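Aminoglycoside 6-adenylyltransferase (Bacillus subtilis, PDB 2PBE) transfers the nucleotidyl group of ATP or GTP to the O-6 of streptomycin, and adenylates streptidine likewise, giving bacteria resistance to streptomycin. Local coordinates at residues E153-C158 / R194-W198; L172-I177 / G237-W242; N191-M195 / C248-F252; K224-L229 / L251-Y255. All blocks are in the same frame, centred on the assembly; numbering follows the deposited sequence.

Contact 1: residues E153-C158 / R194-W198; sequences EFDDCC and RMMAW
This is a buried, apolar helix-helix contact in the helical part of the chain, between the first turns of helix 151-173 and the later part of helix 177-204. Both segments are regular alpha-helix. Their N-to-C directions differ by 148°, so the pair is roughly antiparallel, with axes 11.1 Å apart at closest approach. The closest CA atoms are those of Cys157 and Met195, 7.3 Å apart. The two helices follow each other in the chain, joined by a short turn, and so form an alpha-alpha hairpin; this contact lies at its open end. Trp198 (chi1 m) reaches across the gap. Trp198 CZ3 lies 3.4 Å from Cys157 CB and 3.6 Å from Phe154 CA. Trp198 CH2 meets the backbone O of Glu153 at 3.2 Å, with the oxygen near the ring plane. The SG of Cys157 (chi1 t) sits 4.9 Å from the centroid of the six-membered ring of Trp198, an oblique sulfur-aromatic contact. Met195 is a selenomethionine with chi1 t, chi2 p and chi3 p. This curl brings Met195 CE to 3.6 Å from Cys158 SG, 3.7 Å from Phe154 CE1 and 3.9 Å from Cys157 SG. Met195 SE is 5.1 Å from the Phe154 ring centroid, a Met-aromatic contact. Arg194 CD lies 4.1 Å from Cys157 SG, while Arg194 NH2 hydrogen-bonds to the backbone O of Gln143.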
loop_
_atom_site.group_PDB
_atom_site.type_symbol
_atom_site.label_atom_id
_atom_site.label_comp_id
_atom_site.label_asym_id
_atom_site.label_seq_id
_atom_site.Cartn_x
_atom_site.Cartn_y
_atom_site.Cartn_z
ATOM N N GLU A 153 -4.748 -16.503 6.621
ATOM C CA GLU A 153 -3.765 -15.491 6.310
ATOM C C GLU A 153 -3.543 -14.655 7.553
ATOM O O GLU A 153 -2.414 -14.272 7.866
ATOM C CB GLU A 153 -4.245 -14.609 5.164
ATOM C CG GLU A 153 -4.134 -15.262 3.812
ATOM C CD GLU A 153 -4.829 -14.481 2.720
ATOM O OE1 GLU A 153 -4.519 -14.715 1.535
ATOM O OE2 GLU A 153 -5.693 -13.648 3.039
ATOM N N PHE A 154 -4.629 -14.390 8.273
ATOM C CA PHE A 154 -4.555 -13.590 9.487
ATOM C C PHE A 154 -3.612 -14.263 10.481
ATOM O O PHE A 154 -2.662 -13.648 10.978
ATOM C CB PHE A 154 -5.944 -13.451 10.107
ATOM C CG PHE A 154 -5.937 -12.819 11.464
ATOM C CD1 PHE A 154 -5.713 -11.437 11.612
ATOM C CD2 PHE A 154 -6.087 -13.604 12.624
ATOM C CE1 PHE A 154 -5.641 -10.841 12.907
ATOM C CE2 PHE A 154 -6.017 -13.024 13.917
ATOM C CZ PHE A 154 -5.793 -11.636 14.055
ATOM N N ASP A 155 -3.894 -15.529 10.764
ATOM C CA ASP A 155 -3.089 -16.307 11.681
ATOM C C ASP A 155 -1.635 -16.334 11.211
ATOM O O ASP A 155 -0.715 -16.247 12.019
ATOM C CB ASP A 155 -3.645 -17.720 11.773
ATOM C CG ASP A 155 -2.878 -18.566 12.748
ATOM O OD1 ASP A 155 -1.815 -19.115 12.355
ATOM O OD2 ASP A 155 -3.323 -18.660 13.911
ATOM N N ASP A 156 -1.425 -16.423 9.904
ATOM C CA ASP A 156 -0.069 -16.431 9.392
ATOM C C ASP A 156 0.686 -15.142 9.749
ATOM O O ASP A 156 1.815 -15.192 10.219
ATOM C CB ASP A 156 -0.052 -16.620 7.880
ATOM C CG ASP A 156 -0.476 -18.014 7.446
ATOM O OD1 ASP A 156 -0.366 -18.968 8.242
ATOM O OD2 ASP A 156 -0.904 -18.151 6.285
ATOM N N CYS A 157 0.061 -13.990 9.549
ATOM C CA CYS A 157 0.734 -12.735 9.871
ATOM C C CYS A 157 1.140 -12.658 11.334
ATOM O O CYS A 157 2.209 -12.140 11.655
ATOM C CB CYS A 157 -0.146 -11.538 9.537
ATOM S SG CYS A 157 0.723 -9.958 9.705
ATOM N N CYS A 158 0.297 -13.180 12.219
ATOM C CA CYS A 158 0.598 -13.151 13.643
ATOM C C CYS A 158 1.703 -14.156 13.958
ATOM O O CYS A 158 2.596 -13.883 14.763
ATOM C CB CYS A 158 -0.641 -13.471 14.461
ATOM S SG CYS A 158 -1.957 -12.254 14.303
ATOM N N ARG A 194 1.454 -4.695 7.603
ATOM C CA ARG A 194 0.445 -5.476 6.893
ATOM C C ARG A 194 -0.786 -5.515 7.755
ATOM O O ARG A 194 -1.893 -5.348 7.263
ATOM C CB ARG A 194 0.920 -6.910 6.658
ATOM C CG ARG A 194 -0.060 -7.767 5.878
ATOM C CD ARG A 194 0.490 -9.157 5.669
ATOM N NE ARG A 194 1.793 -9.149 4.997
ATOM C CZ ARG A 194 1.940 -9.052 3.680
ATOM N NH1 ARG A 194 0.870 -8.961 2.876
ATOM N NH2 ARG A 194 3.166 -9.040 3.175
HETATM N N MSE A 195 -0.582 -5.749 9.047
HETATM C CA MSE A 195 -1.685 -5.800 10.006
HETATM C C MSE A 195 -2.437 -4.469 10.002
HETATM O O MSE A 195 -3.672 -4.438 10.066
HETATM C CB MSE A 195 -1.147 -6.089 11.419
HETATM C CG MSE A 195 -2.232 -6.432 12.434
HETATM SE SE MSE A 195 -3.462 -7.832 11.820
HETATM C CE MSE A 195 -2.328 -9.423 12.080
HETATM N N MSE A 196 -1.688 -3.373 9.932
HETATM C CA MSE A 196 -2.301 -2.061 9.918
HETATM C C MSE A 196 -3.020 -1.839 8.589
HETATM O O MSE A 196 -4.094 -1.238 8.544
HETATM C CB MSE A 196 -1.234 -0.991 10.137
HETATM C CG MSE A 196 -0.638 -1.028 11.533
HETATM SE SE MSE A 196 0.855 0.200 11.861
HETATM C CE MSE A 196 -0.069 1.812 12.415
ATOM N N ALA A 197 -2.432 -2.341 7.510
ATOM C CA ALA A 197 -3.038 -2.197 6.197
ATOM C C ALA A 197 -4.338 -2.988 6.148
ATOM O O ALA A 197 -5.333 -2.516 5.588
ATOM C CB ALA A 197 -2.083 -2.677 5.117
ATOM N N TRP A 198 -4.329 -4.177 6.750
ATOM C CA TRP A 198 -5.526 -5.021 6.769
ATOM C C TRP A 198 -6.636 -4.325 7.552
ATOM O O TRP A 198 -7.828 -4.509 7.279
ATOM C CB TRP A 198 -5.234 -6.378 7.411
ATOM C CG TRP A 198 -4.523 -7.399 6.520
ATOM C CD1 TRP A 198 -4.396 -7.350 5.157
ATOM C CD2 TRP A 198 -3.950 -8.650 6.927
ATOM N NE1 TRP A 198 -3.788 -8.489 4.686
ATOM C CE2 TRP A 198 -3.502 -9.310 5.742
ATOM C CE3 TRP A 198 -3.771 -9.291 8.179
ATOM C CZ2 TRP A 198 -2.879 -10.592 5.763
ATOM C CZ3 TRP A 198 -3.154 -10.575 8.211
ATOM C CH2 TRP A 198 -2.716 -11.206 6.995
#

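Contact 2: residues L172-I177 / G237-W242; sequences LARNEI and GYQEMW
Leu172 lays its CD1 over the face of Trp242, 3.6 Å from the centroid of the five-membered ring, a CH-pi contact. Leu172 CD2 packs 3.5 Å from Met241 CB and 4.0 Å from Tyr238 CD2. Leu172 and Tyr238 are the closest pair in the backbone, with CA atoms 6.5 Å apart. Helix 151-173 ends here. Arg174 leaves helical angles, Asn175 takes a left-handed conformation (61/39), and Glu176 is the N-cap of the next helix. On the other segment, Gly237 is the N-cap of helix 238-263, with phi/psi of 138/145 that call for glycine. Tyr238 (chi1 m) brings the end of its side chain to the 172-177 turn. Ile177 CB covers the Tyr238 ring face, 3.9 Å from the centroid, and Ile177 N gives a weak hydrogen bond to Tyr238 OH at 3.3 Å. Ile177 CD1 also reaches Met241 CG at 4.0 Å. Water 1 accepts from Trp242 NE1 (2.9 Å) and donates weakly to Leu172 O (3.4 Å). The whole is the turn of an alpha-alpha hairpin packed against the start of a third helix in a helical bundle.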
loop_
_atom_site.group_PDB
_atom_site.type_symbol
_atom_site.label_atom_id
_atom_site.label_comp_id
_atom_site.label_asym_id
_atom_site.label_seq_id
_atom_site.Cartn_x
_atom_site.Cartn_y
_atom_site.Cartn_z
ATOM N N LEU A 172 19.349 -9.246 20.749
ATOM C CA LEU A 172 19.684 -8.252 21.757
ATOM C C LEU A 172 20.249 -8.863 23.038
ATOM O O LEU A 172 21.034 -8.218 23.734
ATOM C CB LEU A 172 18.453 -7.421 22.090
ATOM C CG LEU A 172 17.833 -6.597 20.958
ATOM C CD1 LEU A 172 16.569 -5.911 21.470
ATOM C CD2 LEU A 172 18.820 -5.571 20.439
ATOM N N ALA A 173 19.853 -10.100 23.343
ATOM C CA ALA A 173 20.330 -10.776 24.548
ATOM C C ALA A 173 21.721 -11.366 24.346
ATOM O O ALA A 173 22.480 -11.515 25.300
ATOM C CB ALA A 173 19.357 -11.863 24.952
ATOM N N ARG A 174 22.051 -11.673 23.091
ATOM C CA ARG A 174 23.330 -12.261 22.712
ATOM C C ARG A 174 24.310 -11.279 22.091
ATOM O O ARG A 174 25.276 -11.696 21.468
ATOM C CB ARG A 174 23.099 -13.398 21.717
ATOM C CG ARG A 174 22.568 -14.679 22.320
ATOM C CD ARG A 174 23.383 -15.867 21.777
ATOM N NE ARG A 174 23.112 -17.119 22.490
ATOM C CZ ARG A 174 23.818 -18.240 22.348
ATOM N NH1 ARG A 174 24.852 -18.268 21.516
ATOM N NH2 ARG A 174 23.512 -19.324 23.053
ATOM N N ASN A 175 24.059 -9.980 22.237
ATOM C CA ASN A 175 24.954 -8.963 21.691
ATOM C C ASN A 175 25.158 -8.970 20.186
ATOM O O ASN A 175 26.257 -8.728 19.691
ATOM C CB ASN A 175 26.309 -9.049 22.373
ATOM C CG ASN A 175 26.354 -8.237 23.612
ATOM O OD1 ASN A 175 26.262 -7.014 23.559
ATOM N ND2 ASN A 175 26.463 -8.893 24.751
ATOM N N GLU A 176 24.079 -9.226 19.458
ATOM C CA GLU A 176 24.100 -9.268 18.003
ATOM C C GLU A 176 23.095 -8.227 17.553
ATOM O O GLU A 176 22.155 -8.533 16.816
ATOM C CB GLU A 176 23.655 -10.653 17.529
ATOM C CG GLU A 176 24.485 -11.825 18.048
ATOM C CD GLU A 176 25.809 -11.964 17.330
ATOM O OE1 GLU A 176 26.425 -13.052 17.435
ATOM O OE2 GLU A 176 26.238 -10.988 16.664
ATOM N N ILE A 177 23.279 -6.995 18.002
ATOM C CA ILE A 177 22.338 -5.933 17.678
ATOM C C ILE A 177 22.066 -5.790 16.183
ATOM O O ILE A 177 20.955 -5.449 15.782
ATOM C CB ILE A 177 22.808 -4.598 18.276
ATOM C CG1 ILE A 177 21.687 -3.557 18.182
ATOM C CG2 ILE A 177 24.084 -4.135 17.575
ATOM C CD1 ILE A 177 21.907 -2.333 19.037
ATOM N N GLY A 237 21.335 1.801 19.735
ATOM C CA GLY A 237 21.545 1.430 21.110
ATOM C C GLY A 237 20.761 0.181 21.460
ATOM O O GLY A 237 19.652 -0.018 20.974
ATOM N N TYR A 238 21.332 -0.653 22.321
ATOM C CA TYR A 238 20.667 -1.875 22.715
ATOM C C TYR A 238 19.336 -1.640 23.399
ATOM O O TYR A 238 18.368 -2.352 23.126
ATOM C CB TYR A 238 21.552 -2.701 23.631
ATOM C CG TYR A 238 22.510 -3.589 22.891
ATOM C CD1 TYR A 238 23.771 -3.104 22.479
ATOM C CD2 TYR A 238 22.143 -4.915 22.546
ATOM C CE1 TYR A 238 24.667 -3.928 21.718
ATOM C CE2 TYR A 238 23.016 -5.746 21.782
ATOM C CZ TYR A 238 24.272 -5.241 21.370
ATOM O OH TYR A 238 25.089 -6.030 20.596
ATOM N N GLN A 239 19.283 -0.663 24.302
ATOM C CA GLN A 239 18.034 -0.373 25.006
ATOM C C GLN A 239 17.019 0.267 24.081
ATOM O O GLN A 239 15.822 0.050 24.227
ATOM C CB GLN A 239 18.277 0.532 26.216
ATOM C CG GLN A 239 19.360 0.034 27.162
ATOM C CD GLN A 239 19.304 -1.460 27.424
ATOM O OE1 GLN A 239 18.297 -1.984 27.899
ATOM N NE2 GLN A 239 20.400 -2.151 27.128
ATOM N N GLU A 240 17.494 1.057 23.133
ATOM C CA GLU A 240 16.617 1.729 22.173
ATOM C C GLU A 240 15.939 0.696 21.311
ATOM O O GLU A 240 14.804 0.866 20.874
ATOM C CB GLU A 240 17.428 2.665 21.289
ATOM C CG GLU A 240 18.024 3.841 22.028
ATOM C CD GLU A 240 16.962 4.702 22.689
ATOM O OE1 GLU A 240 16.006 5.092 21.987
ATOM O OE2 GLU A 240 17.088 4.991 23.900
HETATM N N MSE A 241 16.664 -0.378 21.069
HETATM C CA MSE A 241 16.148 -1.467 20.267
HETATM C C MSE A 241 15.038 -2.208 20.989
HETATM O O MSE A 241 14.027 -2.540 20.369
HETATM C CB MSE A 241 17.276 -2.430 19.914
HETATM C CG MSE A 241 17.987 -2.070 18.623
HETATM SE SE MSE A 241 16.747 -2.064 17.092
HETATM C CE MSE A 241 16.669 -3.975 16.736
ATOM N N TRP A 242 15.225 -2.470 22.275
ATOM C CA TRP A 242 14.208 -3.160 23.054
ATOM C C TRP A 242 12.941 -2.322 22.993
ATOM O O TRP A 242 11.833 -2.854 22.892
ATOM C CB TRP A 242 14.647 -3.318 24.514
ATOM C CG TRP A 242 15.595 -4.456 24.785
ATOM C CD1 TRP A 242 16.929 -4.359 25.112
ATOM C CD2 TRP A 242 15.284 -5.849 24.794
ATOM N NE1 TRP A 242 17.467 -5.603 25.326
ATOM C CE2 TRP A 242 16.492 -6.548 25.141
ATOM C CE3 TRP A 242 14.108 -6.592 24.545
ATOM C CZ2 TRP A 242 16.560 -7.960 25.246
ATOM C CZ3 TRP A 242 14.164 -8.010 24.649
ATOM C CH2 TRP A 242 15.401 -8.677 24.999
HETATM O O HOH W 1 20.061 -6.275 26.330
#

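Contact 3: residues N191-M195 / C248-F252; sequences NLLRM and CYALF
Phe252, Leu192 and Met195 carry most of this buried contact between helix 177-204 and helix 238-263. Both segments are alpha-helical and run nearly parallel, with 21° between their N-to-C directions and a signed crossing angle of 21°. The axes are 10.1 Å apart at closest approach. The closest CA atoms are those of Leu192 and Phe252, 5.6 Å apart. Phe252 (chi1 t) directs its ring across to the other helix. The ring edge faces the backbone there: Phe252 CD1 is 3.6 Å from Leu192 CA, and Phe252 CE1 is 3.6 Å from Asn191 O. Leu192 (chi1 t, chi2 p) reaches back. Leu192 CD1 lies 3.7 Å from Leu251 CB and 4.1 Å from Phe252 CD1, and Leu192 CD2 is 4.3 Å from Cys248 SG. Met195, a selenomethionine with chi1 t, chi2 p and chi3 p, brings Met195 CE to 3.5 Å from Phe252 CZ. Met195 SE is 5.4 Å from the centroid of the Phe252 ring, a Met-aromatic contact. Phe252 also stacks on Phe161 and meets Trp162, both on helix 151-173. Its ring therefore joins three helices of the bundle. Across the two segments the contact is carried by apolar and sulfur-aromatic packing, without a polar bond, so it rests on shape fit and on burial of apolar surface.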
loop_
_atom_site.group_PDB
_atom_site.type_symbol
_atom_site.label_atom_id
_atom_site.label_comp_id
_atom_site.label_asym_id
_atom_site.label_seq_id
_atom_site.Cartn_x
_atom_site.Cartn_y
_atom_site.Cartn_z
ATOM N N ASN A 191 5.435 -6.706 9.100
ATOM C CA ASN A 191 4.191 -7.438 9.350
ATOM C C ASN A 191 3.228 -6.567 10.159
ATOM O O ASN A 191 2.023 -6.660 10.000
ATOM C CB ASN A 191 4.451 -8.776 10.046
ATOM C CG ASN A 191 4.766 -9.890 9.051
ATOM O OD1 ASN A 191 5.922 -10.155 8.731
ATOM N ND2 ASN A 191 3.726 -10.530 8.539
ATOM N N LEU A 192 3.764 -5.702 11.009
ATOM C CA LEU A 192 2.932 -4.788 11.772
ATOM C C LEU A 192 2.198 -3.920 10.736
ATOM O O LEU A 192 0.997 -3.657 10.857
ATOM C CB LEU A 192 3.805 -3.910 12.672
ATOM C CG LEU A 192 3.179 -2.611 13.187
ATOM C CD1 LEU A 192 1.910 -2.916 14.006
ATOM C CD2 LEU A 192 4.200 -1.862 14.043
ATOM N N LEU A 193 2.935 -3.511 9.704
ATOM C CA LEU A 193 2.383 -2.700 8.632
ATOM C C LEU A 193 1.271 -3.403 7.870
ATOM O O LEU A 193 0.273 -2.779 7.505
ATOM C CB LEU A 193 3.480 -2.318 7.657
ATOM C CG LEU A 193 4.310 -1.068 7.889
ATOM C CD1 LEU A 193 5.203 -0.885 6.686
ATOM C CD2 LEU A 193 3.409 0.147 8.053
ATOM N N ARG A 194 1.454 -4.695 7.603
ATOM C CA ARG A 194 0.445 -5.476 6.893
ATOM C C ARG A 194 -0.786 -5.515 7.755
ATOM O O ARG A 194 -1.893 -5.348 7.263
ATOM C CB ARG A 194 0.920 -6.910 6.658
ATOM C CG ARG A 194 -0.060 -7.767 5.878
ATOM C CD ARG A 194 0.490 -9.157 5.669
ATOM N NE ARG A 194 1.793 -9.149 4.997
ATOM C CZ ARG A 194 1.940 -9.052 3.680
ATOM N NH1 ARG A 194 0.870 -8.961 2.876
ATOM N NH2 ARG A 194 3.166 -9.040 3.175
HETATM N N MSE A 195 -0.582 -5.749 9.047
HETATM C CA MSE A 195 -1.685 -5.800 10.006
HETATM C C MSE A 195 -2.437 -4.469 10.002
HETATM O O MSE A 195 -3.672 -4.438 10.066
HETATM C CB MSE A 195 -1.147 -6.089 11.419
HETATM C CG MSE A 195 -2.232 -6.432 12.434
HETATM SE SE MSE A 195 -3.462 -7.832 11.820
HETATM C CE MSE A 195 -2.328 -9.423 12.080
ATOM N N CYS A 248 6.521 -2.175 18.724
ATOM C CA CYS A 248 5.885 -2.972 17.681
ATOM C C CYS A 248 4.902 -3.942 18.343
ATOM O O CYS A 248 3.825 -4.215 17.814
ATOM C CB CYS A 248 6.927 -3.755 16.898
ATOM S SG CYS A 248 8.031 -2.698 15.924
ATOM N N TYR A 249 5.282 -4.459 19.508
ATOM C CA TYR A 249 4.427 -5.374 20.268
ATOM C C TYR A 249 3.096 -4.707 20.569
ATOM O O TYR A 249 2.026 -5.221 20.222
ATOM C CB TYR A 249 5.086 -5.756 21.609
ATOM C CG TYR A 249 6.068 -6.903 21.535
ATOM C CD1 TYR A 249 6.672 -7.263 20.301
ATOM C CD2 TYR A 249 6.404 -7.651 22.693
ATOM C CE1 TYR A 249 7.577 -8.330 20.215
ATOM C CE2 TYR A 249 7.324 -8.749 22.620
ATOM C CZ TYR A 249 7.904 -9.078 21.369
ATOM O OH TYR A 249 8.783 -10.137 21.253
ATOM N N ALA A 250 3.195 -3.550 21.220
ATOM C CA ALA A 250 2.035 -2.766 21.612
ATOM C C ALA A 250 1.128 -2.492 20.427
ATOM O O ALA A 250 -0.083 -2.672 20.505
ATOM C CB ALA A 250 2.499 -1.465 22.228
ATOM N N LEU A 251 1.719 -2.066 19.313
ATOM C CA LEU A 251 0.938 -1.763 18.130
ATOM C C LEU A 251 0.375 -2.987 17.434
ATOM O O LEU A 251 -0.701 -2.922 16.848
ATOM C CB LEU A 251 1.766 -0.947 17.155
ATOM C CG LEU A 251 1.942 0.505 17.601
ATOM C CD1 LEU A 251 2.937 1.212 16.714
ATOM C CD2 LEU A 251 0.585 1.223 17.560
ATOM N N PHE A 252 1.090 -4.107 17.499
ATOM C CA PHE A 252 0.598 -5.305 16.831
ATOM C C PHE A 252 -0.603 -5.875 17.545
ATOM O O PHE A 252 -1.501 -6.415 16.907
ATOM C CB PHE A 252 1.670 -6.400 16.744
ATOM C CG PHE A 252 1.398 -7.394 15.655
ATOM C CD1 PHE A 252 1.566 -7.020 14.314
ATOM C CD2 PHE A 252 0.942 -8.691 15.952
ATOM C CE1 PHE A 252 1.283 -7.935 13.249
ATOM C CE2 PHE A 252 0.647 -9.635 14.900
ATOM C CZ PHE A 252 0.821 -9.248 13.543
#

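Contact 4: residues K224-L229 / L251-Y255; sequences KEWEEL and LFRKY
Glu228 holds two partners with one carboxylate. Tyr255 OH donates a hydrogen bond to Glu228 OE1 at 2.6 Å, and Lys254 NZ makes a salt bridge with Glu228 OE2 at 3.1 Å. Glu228 (chi1 m, chi2 t) points toward the other helix, as do Lys254 (fully extended, all t) and Tyr255 (chi1 m). Water 2 donates to Glu225 OE2 at 2.9 Å and weakly to Tyr255 OH at 3.5 Å; Glu225 OE1 accepts from Ser222 N. Lys224 NZ lies 3.9 Å from Lys254 NZ, a pair of like charges. Beside the polar group, Leu251 CD1 packs 3.4 Å from Glu228 O and 3.8 Å from Glu228 CB. Both segments are alpha-helical, 144° apart in direction, with axes 12.4 Å apart at closest approach. The nearest CA atoms are Glu228 CA and Leu251 CA, 7.7 Å apart. The contact joins the short helix 223-230 to the long helix 238-263. One carboxylate takes both a tyrosine hydroxyl and a lysine ammonium, so directional polar bonds bridge these widely spaced helices, and Leu251 packs beside them.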
loop_
_atom_site.group_PDB
_atom_site.type_symbol
_atom_site.label_atom_id
_atom_site.label_comp_id
_atom_site.label_asym_id
_atom_site.label_seq_id
_atom_site.Cartn_x
_atom_site.Cartn_y
_atom_site.Cartn_z
ATOM N N LYS A 224 -2.089 10.025 12.826
ATOM C CA LYS A 224 -1.902 9.369 14.098
ATOM C C LYS A 224 -1.196 8.035 13.862
ATOM O O LYS A 224 -0.212 7.711 14.542
ATOM C CB LYS A 224 -3.251 9.133 14.763
ATOM C CG LYS A 224 -3.138 8.582 16.174
ATOM C CD LYS A 224 -4.453 7.990 16.626
ATOM C CE LYS A 224 -4.355 7.410 18.025
ATOM N NZ LYS A 224 -5.613 6.722 18.407
ATOM N N GLU A 225 -1.687 7.280 12.883
ATOM C CA GLU A 225 -1.140 5.975 12.554
ATOM C C GLU A 225 0.281 6.061 12.038
ATOM O O GLU A 225 1.066 5.140 12.238
ATOM C CB GLU A 225 -2.035 5.277 11.530
ATOM C CG GLU A 225 -3.507 5.219 11.969
ATOM C CD GLU A 225 -4.447 4.694 10.890
ATOM O OE1 GLU A 225 -4.374 5.155 9.730
ATOM O OE2 GLU A 225 -5.287 3.827 11.209
ATOM N N TRP A 226 0.623 7.165 11.375
ATOM C CA TRP A 226 1.985 7.308 10.867
ATOM C C TRP A 226 2.915 7.676 12.000
ATOM O O TRP A 226 4.101 7.356 11.977
ATOM C CB TRP A 226 2.080 8.382 9.788
ATOM C CG TRP A 226 3.276 8.183 8.897
ATOM C CD1 TRP A 226 3.522 7.101 8.064
ATOM C CD2 TRP A 226 4.366 9.086 8.706
ATOM N NE1 TRP A 226 4.693 7.286 7.361
ATOM C CE2 TRP A 226 5.240 8.489 7.728
ATOM C CE3 TRP A 226 4.704 10.345 9.253
ATOM C CZ2 TRP A 226 6.431 9.117 7.285
ATOM C CZ3 TRP A 226 5.910 10.984 8.805
ATOM C CH2 TRP A 226 6.752 10.357 7.825
ATOM N N GLU A 227 2.384 8.382 12.982
ATOM C CA GLU A 227 3.198 8.757 14.116
ATOM C C GLU A 227 3.485 7.513 14.943
ATOM O O GLU A 227 4.567 7.376 15.511
ATOM C CB GLU A 227 2.487 9.803 14.970
ATOM C CG GLU A 227 2.663 11.216 14.438
ATOM C CD GLU A 227 2.116 12.254 15.384
ATOM O OE1 GLU A 227 2.045 11.968 16.604
ATOM O OE2 GLU A 227 1.770 13.356 14.903
ATOM N N GLU A 228 2.506 6.609 15.021
ATOM C CA GLU A 228 2.682 5.382 15.780
ATOM C C GLU A 228 3.738 4.546 15.090
ATOM O O GLU A 228 4.611 3.968 15.732
ATOM C CB GLU A 228 1.383 4.577 15.851
ATOM C CG GLU A 228 0.221 5.283 16.488
ATOM C CD GLU A 228 -1.056 4.462 16.394
ATOM O OE1 GLU A 228 -1.255 3.816 15.340
ATOM O OE2 GLU A 228 -1.863 4.473 17.361
ATOM N N LEU A 229 3.668 4.484 13.766
ATOM C CA LEU A 229 4.639 3.704 13.029
ATOM C C LEU A 229 5.991 4.378 13.163
ATOM O O LEU A 229 7.010 3.710 13.292
ATOM C CB LEU A 229 4.253 3.601 11.562
ATOM C CG LEU A 229 5.279 2.811 10.758
ATOM C CD1 LEU A 229 5.334 1.339 11.203
ATOM C CD2 LEU A 229 4.917 2.913 9.305
ATOM N N LEU A 251 1.719 -2.066 19.313
ATOM C CA LEU A 251 0.938 -1.763 18.130
ATOM C C LEU A 251 0.375 -2.987 17.434
ATOM O O LEU A 251 -0.701 -2.922 16.848
ATOM C CB LEU A 251 1.766 -0.947 17.155
ATOM C CG LEU A 251 1.942 0.505 17.601
ATOM C CD1 LEU A 251 2.937 1.212 16.714
ATOM C CD2 LEU A 251 0.585 1.223 17.560
ATOM N N PHE A 252 1.090 -4.107 17.499
ATOM C CA PHE A 252 0.598 -5.305 16.831
ATOM C C PHE A 252 -0.603 -5.875 17.545
ATOM O O PHE A 252 -1.501 -6.415 16.907
ATOM C CB PHE A 252 1.670 -6.400 16.744
ATOM C CG PHE A 252 1.398 -7.394 15.655
ATOM C CD1 PHE A 252 1.566 -7.020 14.314
ATOM C CD2 PHE A 252 0.942 -8.691 15.952
ATOM C CE1 PHE A 252 1.283 -7.935 13.249
ATOM C CE2 PHE A 252 0.647 -9.635 14.900
ATOM C CZ PHE A 252 0.821 -9.248 13.543
ATOM N N ARG A 253 -0.606 -5.774 18.871
ATOM C CA ARG A 253 -1.724 -6.284 19.653
ATOM C C ARG A 253 -2.932 -5.475 19.227
ATOM O O ARG A 253 -3.959 -6.018 18.840
ATOM C CB ARG A 253 -1.488 -6.089 21.160
ATOM C CG ARG A 253 -0.373 -6.950 21.720
ATOM C CD ARG A 253 -0.042 -6.611 23.183
ATOM N NE ARG A 253 1.142 -7.351 23.623
ATOM C CZ ARG A 253 2.263 -6.790 24.080
ATOM N NH1 ARG A 253 2.368 -5.473 24.171
ATOM N NH2 ARG A 253 3.289 -7.557 24.451
ATOM N N LYS A 254 -2.765 -4.161 19.302
ATOM C CA LYS A 254 -3.803 -3.217 18.952
ATOM C C LYS A 254 -4.481 -3.554 17.617
ATOM O O LYS A 254 -5.685 -3.808 17.571
ATOM C CB LYS A 254 -3.209 -1.808 18.907
ATOM C CG LYS A 254 -4.244 -0.719 18.664
ATOM C CD LYS A 254 -3.689 0.679 18.895
ATOM C CE LYS A 254 -4.735 1.715 18.506
ATOM N NZ LYS A 254 -4.289 3.113 18.694
ATOM N N TYR A 255 -3.707 -3.597 16.536
ATOM C CA TYR A 255 -4.288 -3.871 15.224
ATOM C C TYR A 255 -4.734 -5.287 14.928
ATOM O O TYR A 255 -5.692 -5.480 14.170
ATOM C CB TYR A 255 -3.346 -3.334 14.152
ATOM C CG TYR A 255 -3.305 -1.825 14.267
ATOM C CD1 TYR A 255 -4.462 -1.043 13.973
ATOM C CD2 TYR A 255 -2.174 -1.161 14.814
ATOM C CE1 TYR A 255 -4.499 0.361 14.241
ATOM C CE2 TYR A 255 -2.197 0.250 15.086
ATOM C CZ TYR A 255 -3.368 1.001 14.801
ATOM O OH TYR A 255 -3.429 2.356 15.107
HETATM O O HOH W 2 -6.348 3.810 13.904
#

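How the contacts relate
Contacts 1, 3 and 4 form one connected region, while contact 2 lies apart. Contacts 3 and 4 have centres 7 Å apart and share Leu251 and Phe252; Leu193 CD2 touches Leu229 CD2 at 3.4 Å. Contacts 1 and 3 are 9 Å apart between centres and share Arg194 and Met195, so Met195 packs against both neighbouring helices. Contacts 1 and 4 meet where Met196 CG lies 3.6 Å from Tyr255 CD2. Contact 2 is 26 Å from contact 1 between centres, near the other end of helix 151-173. Its nearest atoms are about 7 Å from contact 3. Together the contacts join helices 151-173, 177-204, 223-230 and 238-263.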